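Local coordinates for protein chloramphenicol acetyltransferase (Bacteroides thetaiotaomicron, PDB 2I9D) that probably transfers an acetyl group to the antibiotic chloramphenicol, as a trimeric member of the chloramphenicol acetyltransferase family, at residues D154-S159 / V188-M193; K93-G98 / P126-P131. One frame throughout, in Å; residues are numbered along the deposited sequence.

Contact 1 of 2, residues D154-S159 / V188-M193; sequences DLYFTS and VMPIAM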
# COMPACT_ATOMS: atom_id res chain seq x y z
N ASP A 154 0.68 18.40 -0.11
CA ASP A 154 -0.16 18.71 -1.28
C ASP A 154 -0.75 17.47 -1.97
O ASP A 154 -1.33 17.58 -3.07
CB ASP A 154 0.65 19.52 -2.32
CG ASP A 154 1.14 20.86 -1.77
OD1 ASP A 154 0.36 21.56 -1.07
OD2 ASP A 154 2.30 21.22 -2.04
N LEU A 155 -0.61 16.30 -1.33
CA LEU A 155 -1.13 15.06 -1.87
C LEU A 155 -1.97 14.29 -0.85
O LEU A 155 -1.50 13.97 0.24
CB LEU A 155 0.04 14.17 -2.33
CG LEU A 155 -0.27 12.79 -2.94
CD1 LEU A 155 -1.28 12.91 -4.09
CD2 LEU A 155 1.01 12.07 -3.40
N TYR A 156 -3.22 14.00 -1.22
CA TYR A 156 -4.05 13.06 -0.47
C TYR A 156 -3.83 11.69 -1.13
O TYR A 156 -3.90 11.57 -2.37
CB TYR A 156 -5.55 13.45 -0.44
CG TYR A 156 -6.29 12.78 0.73
CD1 TYR A 156 -6.40 13.42 1.96
CD2 TYR A 156 -6.81 11.48 0.61
CE1 TYR A 156 -7.04 12.80 3.05
CE2 TYR A 156 -7.44 10.84 1.69
CZ TYR A 156 -7.56 11.51 2.90
OH TYR A 156 -8.19 10.92 3.97
N PHE A 157 -3.50 10.69 -0.33
CA PHE A 157 -3.27 9.33 -0.86
C PHE A 157 -4.08 8.35 -0.02
O PHE A 157 -4.38 8.64 1.15
CB PHE A 157 -1.78 8.97 -0.83
CG PHE A 157 -1.11 9.19 0.53
CD1 PHE A 157 -1.25 8.24 1.56
CD2 PHE A 157 -0.33 10.34 0.78
CE1 PHE A 157 -0.64 8.43 2.82
CE2 PHE A 157 0.29 10.54 2.05
CZ PHE A 157 0.13 9.57 3.07
N THR A 158 -4.43 7.20 -0.60
CA THR A 158 -5.11 6.18 0.18
C THR A 158 -4.18 5.03 0.55
O THR A 158 -4.54 4.17 1.37
CB THR A 158 -6.33 5.58 -0.57
OG1 THR A 158 -5.96 5.31 -1.92
CG2 THR A 158 -7.49 6.54 -0.54
N SER A 159 -2.98 5.03 -0.05
CA SER A 159 -2.00 4.01 0.19
C SER A 159 -0.59 4.51 -0.15
O SER A 159 -0.37 5.09 -1.22
CB SER A 159 -2.35 2.79 -0.67
OG SER A 159 -1.34 1.80 -0.61
N VAL A 188 -9.53 15.89 7.79
CA VAL A 188 -8.86 14.59 7.93
C VAL A 188 -7.57 14.57 7.07
O VAL A 188 -7.48 15.26 6.04
CB VAL A 188 -9.79 13.42 7.48
CG1 VAL A 188 -11.05 13.33 8.34
CG2 VAL A 188 -10.18 13.57 5.99
N MSE A 189 -6.59 13.77 7.48
CA MSE A 189 -5.37 13.63 6.70
C MSE A 189 -5.01 12.16 6.71
O MSE A 189 -5.40 11.48 7.65
CB MSE A 189 -4.24 14.45 7.32
CG MSE A 189 -3.92 14.10 8.74
SE MSE A 189 -2.48 15.26 9.45
CE MSE A 189 -0.99 14.48 8.41
N PRO A 190 -4.31 11.66 5.65
CA PRO A 190 -3.86 10.25 5.66
C PRO A 190 -2.46 10.05 6.26
O PRO A 190 -1.58 10.91 6.14
CB PRO A 190 -3.92 9.85 4.17
CG PRO A 190 -3.71 11.16 3.41
CD PRO A 190 -3.93 12.31 4.38
N ILE A 191 -2.28 8.93 6.95
CA ILE A 191 -0.99 8.55 7.49
C ILE A 191 -0.76 7.08 7.20
O ILE A 191 -1.56 6.23 7.57
CB ILE A 191 -0.84 8.89 9.00
CG1 ILE A 191 -1.11 10.40 9.26
CG2 ILE A 191 0.54 8.44 9.54
CD1 ILE A 191 -1.12 10.82 10.70
N ALA A 192 0.33 6.82 6.47
CA ALA A 192 0.77 5.50 6.10
C ALA A 192 1.96 5.12 6.99
O ALA A 192 2.68 6.01 7.49
CB ALA A 192 1.18 5.50 4.63
N MSE A 193 2.15 3.82 7.21
CA MSE A 193 3.31 3.36 7.93
C MSE A 193 3.69 1.92 7.60
O MSE A 193 2.86 1.12 7.21
CB MSE A 193 3.14 3.56 9.44
CG MSE A 193 2.05 2.72 10.08
SE MSE A 193 1.71 3.15 12.00
CE MSE A 193 3.58 3.41 12.63

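Contact 2 of 2, residues K93-G98 / P126-P131; sequences KIKENG and PEDGDP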
# COMPACT_ATOMS: atom_id res chain seq x y z
N LYS A 93 11.87 19.58 3.24
CA LYS A 93 12.02 20.14 1.90
C LYS A 93 12.81 21.45 2.00
O LYS A 93 12.48 22.32 2.80
CB LYS A 93 10.65 20.38 1.25
CG LYS A 93 10.69 20.80 -0.23
CD LYS A 93 9.36 21.45 -0.59
CE LYS A 93 9.03 21.35 -2.07
NZ LYS A 93 7.91 22.25 -2.43
N ILE A 94 13.89 21.55 1.21
CA ILE A 94 14.79 22.71 1.23
C ILE A 94 14.71 23.55 -0.06
O ILE A 94 15.07 24.72 -0.05
CB ILE A 94 16.30 22.35 1.55
CG1 ILE A 94 16.91 21.43 0.48
CG2 ILE A 94 16.44 21.78 2.95
CD1 ILE A 94 18.27 20.82 0.84
N LYS A 95 14.24 22.95 -1.16
CA LYS A 95 14.11 23.66 -2.44
C LYS A 95 12.78 23.37 -3.12
O LYS A 95 12.16 22.33 -2.89
CB LYS A 95 15.28 23.30 -3.38
CG LYS A 95 16.59 24.00 -3.02
CD LYS A 95 17.75 23.60 -3.92
CE LYS A 95 19.08 24.12 -3.32
NZ LYS A 95 20.30 23.44 -3.89
N GLU A 96 12.35 24.30 -3.97
CA GLU A 96 11.05 24.19 -4.63
C GLU A 96 10.92 23.07 -5.68
O GLU A 96 9.81 22.74 -6.10
CB GLU A 96 10.60 25.55 -5.20
CG GLU A 96 10.17 26.54 -4.10
CD GLU A 96 9.39 25.86 -2.95
OE1 GLU A 96 8.16 25.62 -3.13
OE2 GLU A 96 10.01 25.55 -1.88
N ASN A 97 12.06 22.48 -6.08
CA ASN A 97 12.09 21.34 -6.99
C ASN A 97 12.06 19.99 -6.25
O ASN A 97 12.33 18.93 -6.85
CB ASN A 97 13.36 21.38 -7.82
CG ASN A 97 14.59 21.08 -6.99
OD1 ASN A 97 14.59 21.32 -5.77
ND2 ASN A 97 15.63 20.53 -7.61
N GLY A 98 11.80 20.04 -4.94
CA GLY A 98 11.65 18.82 -4.15
C GLY A 98 12.82 18.42 -3.28
O GLY A 98 12.66 17.56 -2.40
N PRO A 126 20.68 23.28 6.66
CA PRO A 126 21.62 23.77 5.65
C PRO A 126 20.95 24.04 4.30
O PRO A 126 19.99 23.36 3.95
CB PRO A 126 22.65 22.62 5.53
CG PRO A 126 22.07 21.48 6.12
CD PRO A 126 21.02 21.92 7.11
N GLU A 127 21.46 25.02 3.55
CA GLU A 127 20.85 25.41 2.26
C GLU A 127 20.96 24.28 1.25
O GLU A 127 20.07 24.08 0.42
CB GLU A 127 21.53 26.66 1.65
CG GLU A 127 21.85 27.79 2.63
CD GLU A 127 20.68 28.74 2.86
OE1 GLU A 127 19.87 28.92 1.90
OE2 GLU A 127 20.57 29.31 3.98
N ASP A 128 22.09 23.58 1.28
CA ASP A 128 22.33 22.43 0.43
C ASP A 128 22.79 21.33 1.37
O ASP A 128 23.13 21.59 2.52
CB ASP A 128 23.41 22.72 -0.62
CG ASP A 128 23.16 21.96 -1.93
OD1 ASP A 128 22.07 21.32 -2.07
OD2 ASP A 128 24.04 22.01 -2.83
N GLY A 129 22.76 20.10 0.90
CA GLY A 129 23.11 19.00 1.77
C GLY A 129 22.83 17.67 1.14
O GLY A 129 22.18 17.56 0.10
N ASP A 130 23.35 16.64 1.80
CA ASP A 130 23.17 15.27 1.41
C ASP A 130 21.81 14.83 1.96
O ASP A 130 21.62 14.80 3.18
CB ASP A 130 24.31 14.47 2.04
CG ASP A 130 24.25 13.00 1.72
OD1 ASP A 130 23.20 12.51 1.23
OD2 ASP A 130 25.28 12.34 1.99
N PRO A 131 20.83 14.52 1.05
CA PRO A 131 19.47 14.17 1.53
C PRO A 131 19.40 13.00 2.53
O PRO A 131 18.46 12.97 3.34
CB PRO A 131 18.68 13.83 0.24
CG PRO A 131 19.68 13.84 -0.89
CD PRO A 131 20.93 14.54 -0.43

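Contact 1 of 2, residues D154-S159 / V188-M193
The rings of Tyr156 and Phe157 both turn a face to the pyrrolidine of Pro190. Its CG sits over the centre of each ring, 3.7 Å from the Tyr156 centroid and 4.0 Å from that of Phe157, and close to both ring normals, so that a single proline methylene makes two CH-pi contacts. At the edge of the Tyr156 ring, in its plane, lies Val188 O, while Ser159 N takes the same kind of place beside Phe157. The first torsions start the two side chains differently: CG of Tyr156 is anti to its backbone N (chi1 -160°), whereas CG of Phe157 lies between the backbone N and the carbonyl carbon (chi1 51°). Pro190 CD presses on the tyrosine ring at CE1, 3.4 Å away, and CB lies 3.3 Å from Phe157 O, so the proline touches backbone as well as both rings. Pro190 belongs to strand 186-196, which runs antiparallel between strands 29-37 and 174-183 in the central sheet of the chloramphenicol acetyltransferase fold. Val188, Pro190 and Ala192 meet the loop, while Ile191 and Met193, a selenomethionine, pack on helix 202-216. Beyond the proline, Ala192 CB approaches Phe157 CE1 at 3.9 Å, and Val188 CG2 comes equally near Tyr156 OH. Arg183 adds a cation-pi contact to the tyrosine. Further along, Thr158 hydrogen-bonds to Thr158 of both other subunits, and Ser159 OG to Ser159 OG of the third subunit and, weakly, of the second, close to the trimer's threefold axis.

Contact 2 of 2, residues K93-G98 / P126-P131
Ile94 and Glu127 mark the nearest backbone approach, 6.7 Å between their CA atoms, where two loops meet without a main-chain hydrogen bond between them; just past Ile94 the chain folds into a type I turn from Lys95 to Gly98, closed by Gly98 N to Lys95 O at 3.1 Å. CB of Ile94 is directed toward the 126-131 loop. Its CG1 lies between the backbone N and the carbonyl carbon (chi1 63°), and with CD1 anti to CA (chi2 -169°) that methyl approaches Glu127 O at 3.7 Å, while the CG2 branch lies 4.0 Å from Pro126 O. Ile94 also packs on Phe101 of strand 100-105. The extended chain of Lys95 passes Glu127 O, with CE 3.9 Å away, and ends in a salt bridge whose hydrogen bond, NZ to Asp128 OD1 at 3.3 Å, is weak. The carboxylate is approached unevenly, Asp128 OD2 staying 4.1 Å from Lys95 NZ. Lys93, just ahead of the turn, forms a salt bridge with Glu96 in it, its hydrogen bond also weak. Such surface charge pairs are probably screened by water, and Asp128 also touches a crystal neighbour, so the ionic link is likely modest and its geometry may partly reflect the lattice.

In the fold
From the N terminus, the chain lays down strand 29-37, the edge strand that later lies beside 186-196, and goes on to strand 87-93. It leaves this through the loop 93-98, returns along strand 100-105 and runs through helix 111-124 before 126-131 comes back to the loop 93-98 and closes contact 2. Helix 133-141 and strand 146-151 lead into 154-159; strand 174-183 then precedes 188-193, whose packing completes contact 1. The two closures stand in series, neither nesting nor crossing. The centres of contact 1 and contact 2 lie about 23 Å apart. Contact 2 joins the sheet's outer hairpin to an interhelical loop, contact 1 its other half to the subunit interface; both reach the second subunit.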